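Local coordinates for poly-beta-hydroxybuterate polymerase (Cupriavidus necator, PDB 5T6O), which polymerises hydroxybutyrate units from their coenzyme A thioesters into the storage polyester polyhydroxybutyrate, here as the catalytic domain of a class I synthase, at residues F18-F23 with H95-A100; A37-V43 with Q110-L116; V103-I107 with G370-Y374. The protein carries 1 engineered substitution. All coordinates share one frame; numbering follows the deposited sequence. Where two conformers were deposited one is given.

Interaction 1 of 3, residues F18-F23 with H95-A100. With SO4 (sulfate ion), chain C.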
loop_
_atom_site.group_PDB
_atom_site.type_symbol
_atom_site.label_atom_id
_atom_site.label_comp_id
_atom_site.label_asym_id
_atom_site.label_seq_id
_atom_site.Cartn_x
_atom_site.Cartn_y
_atom_site.Cartn_z
ATOM N N PHE A 18 -27.451 -3.031 38.379
ATOM C CA PHE A 18 -26.411 -2.365 39.150
ATOM C C PHE A 18 -26.075 -1.067 38.436
ATOM O O PHE A 18 -26.118 -1.001 37.205
ATOM C CB PHE A 18 -25.148 -3.233 39.284
ATOM C CG PHE A 18 -23.983 -2.501 39.908
ATOM C CD1 PHE A 18 -23.908 -2.353 41.279
ATOM C CD2 PHE A 18 -22.977 -1.938 39.117
ATOM C CE1 PHE A 18 -22.850 -1.659 41.862
ATOM C CE2 PHE A 18 -21.907 -1.235 39.704
ATOM C CZ PHE A 18 -21.850 -1.105 41.071
ATOM N N GLU A 19 -25.702 -0.049 39.207
ATOM C CA GLU A 19 -25.223 1.170 38.572
ATOM C C GLU A 19 -24.297 1.905 39.524
ATOM O O GLU A 19 -24.492 1.892 40.748
ATOM C CB GLU A 19 -26.389 2.083 38.136
ATOM C CG GLU A 19 -27.167 2.695 39.277
ATOM C CD GLU A 19 -28.483 3.358 38.829
ATOM O OE1 GLU A 19 -28.983 3.038 37.732
ATOM O OE2 GLU A 19 -29.026 4.188 39.592
ATOM N N ASN A 20 -23.290 2.558 38.954
ATOM C CA ASN A 20 -22.488 3.513 39.715
ATOM C C ASN A 20 -22.232 4.709 38.805
ATOM O O ASN A 20 -22.908 4.898 37.786
ATOM C CB ASN A 20 -21.210 2.856 40.281
ATOM C CG ASN A 20 -20.194 2.453 39.208
ATOM O OD1 ASN A 20 -20.332 2.769 38.026
ATOM N ND2 ASN A 20 -19.151 1.744 39.638
ATOM N N GLU A 21 -21.250 5.534 39.164
ATOM C CA GLU A 21 -21.025 6.753 38.402
ATOM C C GLU A 21 -20.573 6.457 36.983
ATOM O O GLU A 21 -20.784 7.286 36.089
ATOM C CB GLU A 21 -19.999 7.643 39.109
ATOM C CG GLU A 21 -20.512 8.263 40.405
ATOM C CD GLU A 21 -21.784 9.077 40.202
ATOM O OE1 GLU A 21 -21.834 9.868 39.236
ATOM O OE2 GLU A 21 -22.736 8.916 41.000
ATOM N N TYR A 22 -19.990 5.286 36.754
ATOM C CA TYR A 22 -19.335 4.979 35.491
ATOM C C TYR A 22 -20.197 4.174 34.537
ATOM O O TYR A 22 -19.992 4.264 33.323
ATOM C CB TYR A 22 -18.034 4.207 35.748
ATOM C CG TYR A 22 -17.013 5.012 36.505
ATOM C CD1 TYR A 22 -17.039 5.081 37.898
ATOM C CD2 TYR A 22 -16.020 5.726 35.826
ATOM C CE1 TYR A 22 -16.102 5.831 38.597
ATOM C CE2 TYR A 22 -15.079 6.487 36.524
ATOM C CZ TYR A 22 -15.126 6.531 37.898
ATOM O OH TYR A 22 -14.187 7.279 38.581
ATOM N N PHE A 23 -21.139 3.377 35.034
ATOM C CA PHE A 23 -21.865 2.491 34.130
ATOM C C PHE A 23 -23.097 1.917 34.820
ATOM O O PHE A 23 -23.261 2.010 36.042
ATOM C CB PHE A 23 -20.971 1.350 33.635
ATOM C CG PHE A 23 -20.773 0.252 34.646
ATOM C CD1 PHE A 23 -19.993 0.460 35.770
ATOM C CD2 PHE A 23 -21.349 -0.998 34.453
ATOM C CE1 PHE A 23 -19.813 -0.560 36.697
ATOM C CE2 PHE A 23 -21.168 -2.018 35.367
ATOM C CZ PHE A 23 -20.403 -1.805 36.487
ATOM N N HIS A 95 -13.365 0.898 38.362
ATOM C CA HIS A 95 -14.734 1.149 38.786
ATOM C C HIS A 95 -15.773 0.772 37.740
ATOM O O HIS A 95 -16.972 0.887 38.011
ATOM C CB HIS A 95 -14.881 2.618 39.182
ATOM C CG HIS A 95 -13.951 3.028 40.274
ATOM N ND1 HIS A 95 -13.953 2.425 41.515
ATOM C CD2 HIS A 95 -12.972 3.962 40.307
ATOM C CE1 HIS A 95 -13.020 2.981 42.270
ATOM N NE2 HIS A 95 -12.411 3.915 41.561
ATOM N N ALA A 96 -15.349 0.318 36.559
ATOM C CA ALA A 96 -16.310 -0.153 35.575
ATOM C C ALA A 96 -15.969 -1.560 35.098
ATOM O O ALA A 96 -16.777 -2.472 35.267
ATOM C CB ALA A 96 -16.392 0.820 34.396
ATOM N N ALA A 97 -14.784 -1.771 34.519
ATOM C CA ALA A 97 -14.476 -3.093 33.969
ATOM C C ALA A 97 -14.340 -4.136 35.075
ATOM O O ALA A 97 -15.015 -5.173 35.055
ATOM C CB ALA A 97 -13.200 -3.039 33.124
ATOM N N ILE A 98 -13.450 -3.889 36.038
ATOM C CA ILE A 98 -13.268 -4.848 37.123
ATOM C C ILE A 98 -14.535 -4.935 37.964
ATOM O O ILE A 98 -14.974 -6.031 38.335
ATOM C CB ILE A 98 -12.030 -4.470 37.964
ATOM C CG1 ILE A 98 -10.759 -4.656 37.129
ATOM C CG2 ILE A 98 -11.946 -5.313 39.225
ATOM C CD1 ILE A 98 -9.473 -4.277 37.861
ATOM N N ARG A 99 -15.166 -3.788 38.240
ATOM C CA ARG A 99 -16.421 -3.786 38.992
ATOM C C ARG A 99 -17.501 -4.607 38.288
ATOM O O ARG A 99 -18.225 -5.370 38.935
ATOM C CB ARG A 99 -16.890 -2.342 39.208
ATOM C CG ARG A 99 -18.091 -2.175 40.150
ATOM C CD ARG A 99 -17.765 -2.622 41.575
ATOM N NE ARG A 99 -18.701 -2.035 42.535
ATOM C CZ ARG A 99 -19.424 -2.726 43.413
ATOM N NH1 ARG A 99 -20.253 -2.087 44.228
ATOM N NH2 ARG A 99 -19.306 -4.044 43.496
ATOM N N ALA A 100 -17.621 -4.472 36.960
ATOM C CA ALA A 100 -18.654 -5.217 36.239
ATOM C C ALA A 100 -18.395 -6.712 36.291
ATOM O O ALA A 100 -19.333 -7.510 36.414
ATOM C CB ALA A 100 -18.735 -4.756 34.783
HETATM S S SO4 C . -19.341 1.361 43.620
HETATM O O1 SO4 C . -18.546 1.113 44.815
HETATM O O2 SO4 C . -18.655 0.807 42.444
HETATM O O3 SO4 C . -19.552 2.791 43.451
HETATM O O4 SO4 C . -20.641 0.721 43.788
#
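Phe23 lays one ring face over Ala96 O, its CE1 3.7 Å from Ala96 CA, and its CE2 and CZ touch Ala100 CB. Its neighbour Tyr22 reaches along the same helix toward the N-terminus: CD1 and CE1 sit on His95 CB, and the phenol and imidazole planes are only 23° apart, but the rings are displaced and hardly overlap. Asn20 supplies the polar link. Its ND2 gives one hydrogen to His95 O at 2.9 Å, almost straight (172°) and in the plane of both groups, and the other to O2 of a sulfate, probably from the crystallisation solution. Asn20 OD1 accepts from the backbone N of Tyr22 and of Phe23, an Asx turn within an Asx motif, so the amide is fixed at both ends. A bend at chi2 (64°) turns Arg99 NE toward sulfate O2 (2.8 Å) and NH1 toward O4 (2.9 Å). Phe18 CE1 lies over one face of the guanidinium, 3.5 Å from Arg99 NH1. The turn joining strands 14-19 and 23-28 thus lies across helix 89-108, whose opposite flank packs on helix 120-134, while Phe23 and Ala100 both reach Val75 of strand 72-77.

Interaction 2 of 3, residues A37-V43 with Q110-L116; sequences ARPLLMV and QDKINVL
Strands 40-43 and 113-116 run parallel, their axes 4.4 Å apart at closest approach and inclined by 23°, and four backbone hydrogen bonds join the two segments: Asn114 N to Pro39 O, Leu41 N to Asn114 O, Leu116 N to Leu41 O and Val43 N to Leu116 O, the last at 2.7 Å. On one face of the sheet, Leu40 CD1 lies between the CB atoms of Asn114 (3.8 Å) and Leu116; chi1 of 174° and chi2 of 70° carry this methyl across to the neighbouring strand. Farther along that face, Met42 CG meets Leu116 CD2 at 4.1 Å. On the Leu41 face, Ile113 CD1 touches Leu41 CB, and Ile113 CG2 meets Pro39 CG at 3.8 Å. Toward the start of the segments, Arg38 lies alongside Lys112, both chains pointing the same way, with Arg38 CD 3.4 Å from Lys112 O; that buried carbonyl has no hydrogen-bonding partner in the model. The Arg38 head turns instead to Gln358 O through NH1. A water bridges Arg38 O and Asn114 ND2, and Asn114 OD1 is taken up by Ser142, so both ends of this buried amide are satisfied. These are central strands of the sheet, flanked by strands 72-77 and 140-146; helix 348-358 covers the Leu40 face through Trp351, and helix 89-108 the Leu41 face through Ala100 and Ile101.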
loop_
_atom_site.group_PDB
_atom_site.type_symbol
_atom_site.label_atom_id
_atom_site.label_comp_id
_atom_site.label_asym_id
_atom_site.label_seq_id
_atom_site.Cartn_x
_atom_site.Cartn_y
_atom_site.Cartn_z
ATOM N N ALA A 37 -24.411 -22.696 32.439
ATOM C CA ALA A 37 -24.109 -22.316 33.812
ATOM C C ALA A 37 -23.343 -20.997 33.869
ATOM O O ALA A 37 -23.593 -20.167 34.750
ATOM C CB ALA A 37 -23.319 -23.431 34.504
ATOM N N ARG A 38 -22.421 -20.781 32.931
ATOM C CA ARG A 38 -21.598 -19.575 32.966
ATOM C C ARG A 38 -22.189 -18.500 32.068
ATOM O O ARG A 38 -22.440 -18.756 30.874
ATOM C CB ARG A 38 -20.171 -19.884 32.525
ATOM C CG ARG A 38 -19.464 -20.922 33.391
ATOM C CD ARG A 38 -17.984 -20.929 33.082
ATOM N NE ARG A 38 -17.252 -21.828 33.967
ATOM C CZ ARG A 38 -16.719 -22.977 33.579
ATOM N NH1 ARG A 38 -16.835 -23.363 32.316
ATOM N NH2 ARG A 38 -16.072 -23.737 34.452
ATOM N N PRO A 39 -22.412 -17.301 32.594
ATOM C CA PRO A 39 -22.953 -16.214 31.777
ATOM C C PRO A 39 -21.855 -15.555 30.954
ATOM O O PRO A 39 -20.663 -15.801 31.145
ATOM C CB PRO A 39 -23.509 -15.248 32.827
ATOM C CG PRO A 39 -22.553 -15.402 33.972
ATOM C CD PRO A 39 -22.180 -16.881 33.990
ATOM N N LEU A 40 -22.279 -14.667 30.048
ATOM C CA LEU A 40 -21.359 -13.868 29.242
ATOM C C LEU A 40 -21.510 -12.397 29.610
ATOM O O LEU A 40 -22.616 -11.851 29.530
ATOM C CB LEU A 40 -21.623 -14.056 27.745
ATOM C CG LEU A 40 -20.801 -13.153 26.820
ATOM C CD1 LEU A 40 -19.332 -13.578 26.847
ATOM C CD2 LEU A 40 -21.360 -13.217 25.394
ATOM N N LEU A 41 -20.400 -11.756 29.990
ATOM C CA LEU A 41 -20.380 -10.318 30.259
ATOM C C LEU A 41 -19.789 -9.603 29.048
ATOM O O LEU A 41 -18.631 -9.835 28.686
ATOM C CB LEU A 41 -19.577 -9.992 31.524
ATOM C CG LEU A 41 -19.250 -8.503 31.707
ATOM C CD1 LEU A 41 -20.519 -7.695 32.027
ATOM C CD2 LEU A 41 -18.190 -8.302 32.807
ATOM N N MET A 42 -20.589 -8.743 28.424
ATOM C CA MET A 42 -20.139 -7.960 27.282
ATOM C C MET A 42 -19.648 -6.590 27.734
ATOM O O MET A 42 -20.360 -5.877 28.456
ATOM C CB MET A 42 -21.265 -7.792 26.271
ATOM C CG MET A 42 -21.757 -9.083 25.663
ATOM S SD MET A 42 -22.810 -8.656 24.263
ATOM C CE MET A 42 -23.275 -10.293 23.703
ATOM N N VAL A 43 -18.444 -6.223 27.290
ATOM C CA VAL A 43 -17.877 -4.896 27.537
ATOM C C VAL A 43 -17.789 -4.165 26.202
ATOM O O VAL A 43 -16.856 -4.393 25.417
ATOM C CB VAL A 43 -16.503 -4.976 28.222
ATOM C CG1 VAL A 43 -15.944 -3.549 28.481
ATOM C CG2 VAL A 43 -16.613 -5.763 29.538
ATOM N N GLN A 110 -21.315 -18.221 39.947
ATOM C CA GLN A 110 -20.322 -19.089 39.334
ATOM C C GLN A 110 -18.915 -18.655 39.713
ATOM O O GLN A 110 -18.653 -17.477 39.957
ATOM C CB GLN A 110 -20.458 -19.066 37.811
ATOM C CG GLN A 110 -21.687 -19.770 37.313
ATOM C CD GLN A 110 -21.548 -21.265 37.428
ATOM O OE1 GLN A 110 -20.616 -21.858 36.880
ATOM N NE2 GLN A 110 -22.458 -21.884 38.156
ATOM N N ASP A 111 -17.997 -19.625 39.715
ATOM C CA ASP A 111 -16.598 -19.308 39.978
ATOM C C ASP A 111 -15.973 -18.504 38.840
ATOM O O ASP A 111 -15.101 -17.655 39.079
ATOM C CB ASP A 111 -15.818 -20.600 40.218
ATOM C CG ASP A 111 -14.376 -20.349 40.597
ATOM O OD1 ASP A 111 -14.120 -19.373 41.335
ATOM O OD2 ASP A 111 -13.497 -21.124 40.153
ATOM N N LYS A 112 -16.407 -18.745 37.604
ATOM C CA LYS A 112 -15.873 -18.059 36.435
ATOM C C LYS A 112 -17.005 -17.700 35.483
ATOM O O LYS A 112 -18.021 -18.404 35.401
ATOM C CB LYS A 112 -14.835 -18.921 35.696
ATOM C CG LYS A 112 -13.604 -19.270 36.535
ATOM C CD LYS A 112 -12.575 -20.045 35.721
ATOM C CE LYS A 112 -11.417 -20.535 36.590
ATOM N NZ LYS A 112 -10.659 -19.407 37.187
ATOM N N ILE A 113 -16.809 -16.595 34.756
ATOM C CA ILE A 113 -17.736 -16.133 33.733
ATOM C C ILE A 113 -16.990 -16.022 32.408
ATOM O O ILE A 113 -15.759 -15.972 32.353
ATOM C CB ILE A 113 -18.387 -14.778 34.103
ATOM C CG1 ILE A 113 -17.349 -13.645 34.076
ATOM C CG2 ILE A 113 -19.080 -14.869 35.469
ATOM C CD1 ILE A 113 -17.938 -12.258 34.365
ATOM N N ASN A 114 -17.753 -15.993 31.327
ATOM C CA ASN A 114 -17.191 -15.657 30.029
ATOM C C ASN A 114 -17.269 -14.153 29.837
ATOM O O ASN A 114 -18.192 -13.498 30.328
ATOM C CB ASN A 114 -17.939 -16.383 28.914
ATOM C CG ASN A 114 -17.644 -17.865 28.906
ATOM O OD1 ASN A 114 -16.507 -18.280 29.147
ATOM N ND2 ASN A 114 -18.660 -18.670 28.650
ATOM N N VAL A 115 -16.271 -13.587 29.158
ATOM C CA VAL A 115 -16.303 -12.155 28.892
ATOM C C VAL A 115 -16.066 -11.895 27.410
ATOM O O VAL A 115 -15.431 -12.681 26.701
ATOM C CB VAL A 115 -15.290 -11.352 29.747
ATOM C CG1 VAL A 115 -15.401 -11.720 31.225
ATOM C CG2 VAL A 115 -13.878 -11.529 29.231
ATOM N N LEU A 116 -16.602 -10.772 26.950
ATOM C CA LEU A 116 -16.473 -10.319 25.576
ATOM C C LEU A 116 -16.153 -8.830 25.594
ATOM O O LEU A 116 -16.686 -8.078 26.417
ATOM C CB LEU A 116 -17.761 -10.584 24.765
ATOM C CG LEU A 116 -17.921 -9.993 23.355
ATOM C CD1 LEU A 116 -18.928 -10.833 22.554
ATOM C CD2 LEU A 116 -18.368 -8.517 23.364
HETATM O O HOH W 1 -21.370 -17.745 28.382
#

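Interaction 3 of 3, residues V103-I107 with G370-Y374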
loop_
_atom_site.group_PDB
_atom_site.type_symbol
_atom_site.label_atom_id
_atom_site.label_comp_id
_atom_site.label_asym_id
_atom_site.label_seq_id
_atom_site.Cartn_x
_atom_site.Cartn_y
_atom_site.Cartn_z
ATOM N N VAL A 103 -19.544 -7.868 39.804
ATOM C CA VAL A 103 -20.986 -7.902 40.032
ATOM C C VAL A 103 -21.628 -9.011 39.216
ATOM O O VAL A 103 -22.469 -9.766 39.723
ATOM C CB VAL A 103 -21.611 -6.529 39.724
ATOM C CG1 VAL A 103 -23.135 -6.610 39.852
ATOM C CG2 VAL A 103 -21.030 -5.456 40.672
ATOM N N ALA A 104 -21.247 -9.136 37.941
ATOM C CA ALA A 104 -21.792 -10.219 37.123
ATOM C C ALA A 104 -21.444 -11.585 37.707
ATOM O O ALA A 104 -22.288 -12.486 37.759
ATOM C CB ALA A 104 -21.275 -10.102 35.693
ATOM N N ARG A 105 -20.199 -11.757 38.154
ATOM C CA ARG A 105 -19.796 -13.020 38.763
ATOM C C ARG A 105 -20.575 -13.287 40.049
ATOM O O ARG A 105 -20.959 -14.428 40.329
ATOM C CB ARG A 105 -18.291 -12.990 39.036
ATOM C CG ARG A 105 -17.715 -14.266 39.588
ATOM C CD ARG A 105 -16.199 -14.165 39.678
ATOM N NE ARG A 105 -15.633 -15.303 40.390
ATOM C CZ ARG A 105 -15.445 -15.342 41.705
ATOM N NH1 ARG A 105 -14.925 -16.426 42.270
ATOM N NH2 ARG A 105 -15.773 -14.297 42.456
ATOM N N ASP A 106 -20.827 -12.240 40.837
ATOM C CA ASP A 106 -21.585 -12.408 42.072
ATOM C C ASP A 106 -23.015 -12.844 41.784
ATOM O O ASP A 106 -23.532 -13.778 42.407
ATOM C CB ASP A 106 -21.584 -11.105 42.867
ATOM C CG ASP A 106 -22.204 -11.264 44.241
ATOM O OD1 ASP A 106 -23.449 -11.244 44.354
ATOM O OD2 ASP A 106 -21.435 -11.406 45.213
ATOM N N ILE A 107 -23.679 -12.161 40.851
ATOM C CA ILE A 107 -25.047 -12.530 40.501
ATOM C C ILE A 107 -25.104 -13.961 39.994
ATOM O O ILE A 107 -26.010 -14.722 40.350
ATOM C CB ILE A 107 -25.614 -11.549 39.461
ATOM C CG1 ILE A 107 -25.857 -10.188 40.110
ATOM C CG2 ILE A 107 -26.873 -12.126 38.826
ATOM C CD1 ILE A 107 -25.966 -9.065 39.114
ATOM N N GLY A 370 -30.879 -10.451 38.558
ATOM C CA GLY A 370 -29.989 -10.165 39.668
ATOM C C GLY A 370 -30.052 -11.215 40.768
ATOM O O GLY A 370 -30.234 -12.405 40.520
ATOM N N ASN A 371 -29.860 -10.757 42.002
ATOM C CA ASN A 371 -29.987 -11.600 43.192
ATOM C C ASN A 371 -30.410 -10.708 44.355
ATOM O O ASN A 371 -30.742 -9.536 44.162
ATOM C CB ASN A 371 -28.680 -12.365 43.468
ATOM C CG ASN A 371 -27.479 -11.447 43.738
ATOM O OD1 ASN A 371 -27.616 -10.238 43.894
ATOM N ND2 ASN A 371 -26.288 -12.044 43.807
ATOM N N ALA A 372 -30.383 -11.257 45.576
ATOM C CA ALA A 372 -30.798 -10.471 46.737
ATOM C C ALA A 372 -29.998 -9.181 46.841
ATOM O O ALA A 372 -30.560 -8.118 47.123
ATOM C CB ALA A 372 -30.653 -11.283 48.025
ATOM N N ARG A 373 -28.688 -9.252 46.592
ATOM C CA ARG A 373 -27.844 -8.066 46.712
ATOM C C ARG A 373 -28.127 -7.057 45.600
ATOM O O ARG A 373 -28.084 -5.843 45.832
ATOM C CB ARG A 373 -26.369 -8.475 46.700
ATOM C CG ARG A 373 -25.386 -7.312 46.876
ATOM N N TYR A 374 -28.417 -7.532 44.386
ATOM C CA TYR A 374 -28.530 -6.670 43.204
ATOM C C TYR A 374 -29.876 -6.916 42.522
ATOM O O TYR A 374 -29.950 -7.710 41.581
ATOM C CB TYR A 374 -27.383 -6.943 42.230
ATOM C CG TYR A 374 -25.995 -6.745 42.789
ATOM C CD1 TYR A 374 -25.469 -5.466 42.944
ATOM C CD2 TYR A 374 -25.198 -7.834 43.142
ATOM C CE1 TYR A 374 -24.200 -5.272 43.444
ATOM C CE2 TYR A 374 -23.917 -7.647 43.646
ATOM C CZ TYR A 374 -23.427 -6.358 43.788
ATOM O OH TYR A 374 -22.167 -6.134 44.282
HETATM O O HOH W 2 -26.738 -15.025 43.112
#
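Tyr374 runs along one side of the helix, its chi1 of -58° setting CG beside its own backbone N and laying the ring across one turn, from Ile107 back to Val103. Tyr374 CB meets Ile107 CD1 at 4.0 Å, and CD2 lies 3.9 Å from Ile107 CG1. Farther out, CE2 faces Asp106 OD1 at 3.7 Å, the carboxylate oxygen lying at the ring edge and in its plane. The ring centre takes Val103 CG1, a CH-pi contact 3.8 Å from the centroid and only 3° off the normal, and at the tip OH touches Val103 CG2. The opposite face is met near its rim by CG of Arg373, from the same loop. Asn371 provides the polar contact: ND2 donates to Asp106 OD1 at 3.0 Å, within its own amide plane and nearly along the C-O axis of the carboxylate, although the two flat groups stand almost perpendicular (89°). A water takes a second bond from ND2 and donates to Ile107 O, linking the loop to the last turns of the helix. The other end of the amide, Asn371 OD1, accepts from Tyr374 N at 2.9 Å, and Ile107 CG2 packs on Gly370. The 370-374 loop is thus closed by an Asx motif, and its tyrosine lies against helix 89-108, which flanks the sheet of the alpha/beta hydrolase fold and leads into strand 113-118.

How the interactions relate
Helix 89-108 ties the three contacts together. Interactions 1 and 3 use successive parts of it, their centres about 13 Å apart, and meet where Phe18 CD1 comes within 3.6 Å of Tyr374 CE1; Phe18 also touches Val103. Interaction 2 lies beneath, where the helix rests on the sheet: Leu41 CD2 reaches Ala100 C at 3.8 Å, and Ile113 packs on Ala104 and Arg105. From the last turn of the helix, Arg105 NH1 makes a salt bridge to Asp111 OD1 (3.2 Å), spanning the connection into strand 113-118. That strand leads into helix 120-134, the turn that probably carries the nucleophile, as in other alpha/beta hydrolase folds; none of the three contacts includes it.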